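PDB 2JJN: erythromycin C-12 hydroxylase from Saccharopolyspora erythraea, which uses a heme b cofactor, NADPH and molecular oxygen to hydroxylate erythromycin D at C-12, giving erythromycin C. Local coordinates for residues A341-L344 and S345-H348. The protein carries 2 engineered substitutions. Residues are numbered along the deposited sequence; the frame is centred on the assembly and turned at random.
Sequences AAQL and SFGH. Engineered in segment 341-344: L344 (natural residue Phe). With HEM (protoporphyrin IX containing Fe), chain B; SO4 (sulfate ion), chain G.
F346 N donates to Q343 O at 2.9 Å, closing the turn that follows the glutamine. The side-chain OE1 of Q343 takes the N-H of S345 in its amide plane, on a lone pair (S345 N to Q343 OE1 3.2 Å, 159° at the hydrogen). Glutamine suits the place because its chain, bent at chi2 (52°), carries the amide back over the start of the 3-10 turn, and the other end of the amide, NE2, binds E279. A third hydrogen bond, G347 N to L344 O at 2.9 Å, continues the turn. G347 has a positive phi and its backbone passes close to F346 O and the heme, a conformation suited to glycine.

F346 lies between glutamine and porphyrin: its CD1 rests 3.5 Å from Q343 CG, the amide and ring planes nearly perpendicular, and CE2 comes 3.5 Å from HEM C3B with the phenyl edge toward the heme. This flat hydrocarbon ring suits the proximal side, where F346 also touches C353, the axial iron ligand, and shares a backbone hydrogen bond with it. S345 turns its small hydroxyl to L282 O and N320, satisfying a buried polar group. The engineered L344 holds CG anti to its backbone N (chi1 -176°), placing CD1 3.9 Å from H348 CB.

F346, seven residues before C353, begins the cytochrome P450 Cys-ligand loop, fitting the family's F-x-x-G-x-x-x-C-x-G signature. The segments run between helices 316-320 and 356-374: L344 packs on the former, F346 on the latter, and H348 reaches helix 56-64.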
ATOM      1  N   ALA A 341      -6.239  14.997  11.974  1.00 38.27           N
ATOM      2  CA  ALA A 341      -5.419  13.796  11.876  1.00 35.45           C
ATOM      3  C   ALA A 341      -4.661  13.711  10.550  1.00 32.68           C
ATOM      4  O   ALA A 341      -5.216  14.094   9.499  1.00 33.96           O
ATOM      5  CB  ALA A 341      -6.305  12.569  12.055  1.00 35.65           C
ATOM      6  N   ALA A 342      -3.391  13.282  10.586  1.00 28.86           N
ATOM      7  CA  ALA A 342      -2.787  12.745   9.348  1.00 23.60           C
ATOM      8  C   ALA A 342      -2.540  11.250   9.477  1.00 21.45           C
ATOM      9  O   ALA A 342      -2.160  10.716  10.530  1.00 21.52           O
ATOM     10  CB  ALA A 342      -1.491  13.491   8.879  1.00 23.98           C
ATOM     11  N   GLN A 343      -2.671  10.598   8.354  1.00 17.20           N
ATOM     12  CA  GLN A 343      -2.718   9.150   8.321  1.00 12.98           C
ATOM     13  C   GLN A 343      -1.342   8.567   8.003  1.00 11.73           C
ATOM     14  O   GLN A 343      -0.924   8.500   6.827  1.00 12.03           O
ATOM     15  CB  GLN A 343      -3.721   8.781   7.230  1.00 12.53           C
ATOM     16  CG  GLN A 343      -3.881   7.275   7.013  1.00 11.97           C
ATOM     17  CD  GLN A 343      -4.164   6.524   8.259  1.00 13.40           C
ATOM     18  OE1 GLN A 343      -3.240   5.988   8.896  1.00 13.70           O
ATOM     19  NE2 GLN A 343      -5.442   6.471   8.652  1.00 12.99           N
ATOM     20  N   LEU A 344      -0.638   8.113   9.065  1.00 10.83           N
ATOM     21  CA  LEU A 344       0.754   7.659   8.890  1.00 10.39           C
ATOM     22  C   LEU A 344       0.855   6.432   8.004  1.00  9.24           C
ATOM     23  O   LEU A 344       1.936   6.099   7.471  1.00  9.81           O
ATOM     24  CB  LEU A 344       1.359   7.375  10.297  1.00 10.29           C
ATOM     25  CG  LEU A 344       2.832   6.977  10.275  1.00  9.51           C
ATOM     26  CD1 LEU A 344       3.747   8.041   9.717  1.00 13.97           C
ATOM     27  CD2 LEU A 344       3.364   6.692  11.704  1.00 11.81           C
ATOM     28  N   SER A 345      -0.271   5.723   7.868  1.00  9.72           N
ATOM     29  CA  SER A 345      -0.226   4.550   6.978  1.00  9.57           C
ATOM     30  C   SER A 345      -0.067   4.928   5.511  1.00  9.90           C
ATOM     31  O   SER A 345       0.226   4.069   4.671  1.00 10.12           O
ATOM     32  CB  SER A 345      -1.450   3.685   7.195  1.00  9.94           C
ATOM     33  OG  SER A 345      -1.486   3.273   8.534  1.00  9.30           O
ATOM     34  N   PHE A 346      -0.209   6.219   5.224  1.00  9.03           N
ATOM     35  CA  PHE A 346       0.115   6.749   3.879  1.00 10.29           C
ATOM     36  C   PHE A 346       1.468   7.463   3.842  1.00  9.43           C
ATOM     37  O   PHE A 346       1.825   8.025   2.808  1.00 10.44           O
ATOM     38  CB  PHE A 346      -0.951   7.755   3.417  1.00  9.24           C
ATOM     39  CG  PHE A 346      -2.253   7.136   2.992  1.00  9.30           C
ATOM     40  CD1 PHE A 346      -3.452   7.544   3.559  1.00 10.26           C
ATOM     41  CD2 PHE A 346      -2.284   6.109   2.032  1.00 10.23           C
ATOM     42  CE1 PHE A 346      -4.688   6.953   3.173  1.00 11.73           C
ATOM     43  CE2 PHE A 346      -3.517   5.525   1.639  1.00 12.87           C
ATOM     44  CZ  PHE A 346      -4.704   5.948   2.223  1.00 11.89           C
ATOM     45  N   GLY A 347       2.232   7.365   4.919  1.00  9.95           N
ATOM     46  CA  GLY A 347       3.572   7.969   4.965  1.00  9.44           C
ATOM     47  C   GLY A 347       3.562   9.260   5.734  1.00 10.12           C
ATOM     48  O   GLY A 347       2.639   9.525   6.514  1.00  9.62           O
ATOM     49  N   HIS A 348       4.614  10.044   5.522  1.00  8.63           N
ATOM     50  CA  HIS A 348       4.791  11.299   6.272  1.00  9.19           C
ATOM     51  C   HIS A 348       5.839  12.104   5.546  1.00 10.35           C
ATOM     52  O   HIS A 348       6.916  11.594   5.292  1.00 10.17           O
ATOM     53  CB  HIS A 348       5.278  10.957   7.705  1.00 10.20           C
ATOM     54  CG  HIS A 348       5.653  12.168   8.505  1.00 10.67           C
ATOM     55  ND1 HIS A 348       4.747  13.182   8.776  1.00 13.51           N
ATOM     56  CD2 HIS A 348       6.827  12.521   9.094  1.00 11.00           C
ATOM     57  CE1 HIS A 348       5.357  14.119   9.493  1.00 12.94           C
ATOM     58  NE2 HIS A 348       6.608  13.737   9.712  1.00 13.37           N
TER
HETATM   59  CHA HEM B 412       3.552   6.464  -1.570  1.00 12.24           C
HETATM   60  CHB HEM B 412       0.796   3.614   1.276  1.00 10.52           C
HETATM   61  CHC HEM B 412      -2.541   3.392  -2.231  1.00 14.69           C
HETATM   62  CHD HEM B 412       0.544   5.532  -5.325  1.00 13.38           C
HETATM   63  C1A HEM B 412       3.031   5.763  -0.501  1.00 11.79           C
HETATM   64  C2A HEM B 412       3.684   5.642   0.808  1.00 11.12           C
HETATM   65  C3A HEM B 412       2.938   4.849   1.582  1.00 10.18           C
HETATM   66  C4A HEM B 412       1.789   4.428   0.806  1.00 10.32           C
HETATM   67  CMA HEM B 412       3.236   4.408   3.032  1.00 10.50           C
HETATM   68  CAA HEM B 412       4.991   6.342   1.223  1.00 11.83           C
HETATM   69  CBA HEM B 412       6.213   5.571   0.758  1.00 12.51           C
HETATM   70  CGA HEM B 412       7.506   6.101   1.382  1.00 13.91           C
HETATM   71  O1A HEM B 412       7.459   7.087   2.170  1.00 13.54           O
HETATM   72  O2A HEM B 412       8.584   5.530   1.024  1.00 12.07           O
HETATM   73  C1B HEM B 412      -0.365   3.317   0.561  1.00 11.04           C
HETATM   74  C2B HEM B 412      -1.496   2.595   1.087  1.00 11.14           C
HETATM   75  C3B HEM B 412      -2.434   2.538   0.113  1.00 12.51           C
HETATM   76  C4B HEM B 412      -1.870   3.234  -1.037  1.00 12.70           C
HETATM   77  CMB HEM B 412      -1.479   2.060   2.535  1.00 12.64           C
HETATM   78  CAB HEM B 412      -3.822   1.871   0.078  1.00 14.56           C
HETATM   79  CBB HEM B 412      -4.543   1.826   1.152  1.00 16.65           C
HETATM   80  C1C HEM B 412      -1.995   3.947  -3.368  1.00 13.35           C
HETATM   81  C2C HEM B 412      -2.669   4.049  -4.652  1.00 14.47           C
HETATM   82  C3C HEM B 412      -1.813   4.641  -5.512  1.00 13.07           C
HETATM   83  C4C HEM B 412      -0.577   4.946  -4.788  1.00 12.68           C
HETATM   84  CMC HEM B 412      -4.117   3.540  -4.885  1.00 15.87           C
HETATM   85  CAC HEM B 412      -1.989   4.954  -7.011  1.00 17.74           C
HETATM   86  CBC HEM B 412      -3.135   5.392  -7.532  1.00 22.66           C
HETATM   87  C1D HEM B 412       1.610   5.932  -4.577  1.00 11.76           C
HETATM   88  C2D HEM B 412       2.740   6.599  -5.139  1.00 13.95           C
HETATM   89  C3D HEM B 412       3.650   6.904  -3.994  1.00 12.38           C
HETATM   90  C4D HEM B 412       3.001   6.382  -2.828  1.00 10.73           C
HETATM   91  CMD HEM B 412       2.983   6.945  -6.638  1.00 14.33           C
HETATM   92  CAD HEM B 412       5.022   7.601  -4.036  1.00 11.56           C
HETATM   93  CBD HEM B 412       4.886   9.116  -3.791  1.00 11.86           C
HETATM   94  CGD HEM B 412       6.242   9.749  -3.721  1.00 13.11           C
HETATM   95  O1D HEM B 412       7.260   9.045  -3.601  1.00 12.77           O
HETATM   96  O2D HEM B 412       6.291  10.995  -3.788  1.00 12.70           O
HETATM   97  NA  HEM B 412       1.840   5.019  -0.464  1.00 10.32           N
HETATM   98  NB  HEM B 412      -0.585   3.670  -0.767  1.00 10.64           N
HETATM   99  NC  HEM B 412      -0.729   4.482  -3.518  1.00 10.67           N
HETATM  100  ND  HEM B 412       1.792   5.815  -3.184  1.00 10.46           N
HETATM  101 FE   HEM B 412       0.510   4.875  -1.920  1.00 12.77          FE
HETATM  102  S   SO4 G 417      -0.978   9.581  12.905  0.50 27.83           S
HETATM  103  O1  SO4 G 417      -1.392   8.429  12.051  0.50 20.34           O
HETATM  104  O2  SO4 G 417       0.474   9.641  13.059  0.50 22.72           O
HETATM  105  O3  SO4 G 417      -1.553   9.588  14.253  0.50 29.79           O
HETATM  106  O4  SO4 G 417      -1.288  10.857  12.276  0.50 28.49           O
HETATM  107  O   HOH W   1       1.512   2.964  -2.427  1.00 27.42           O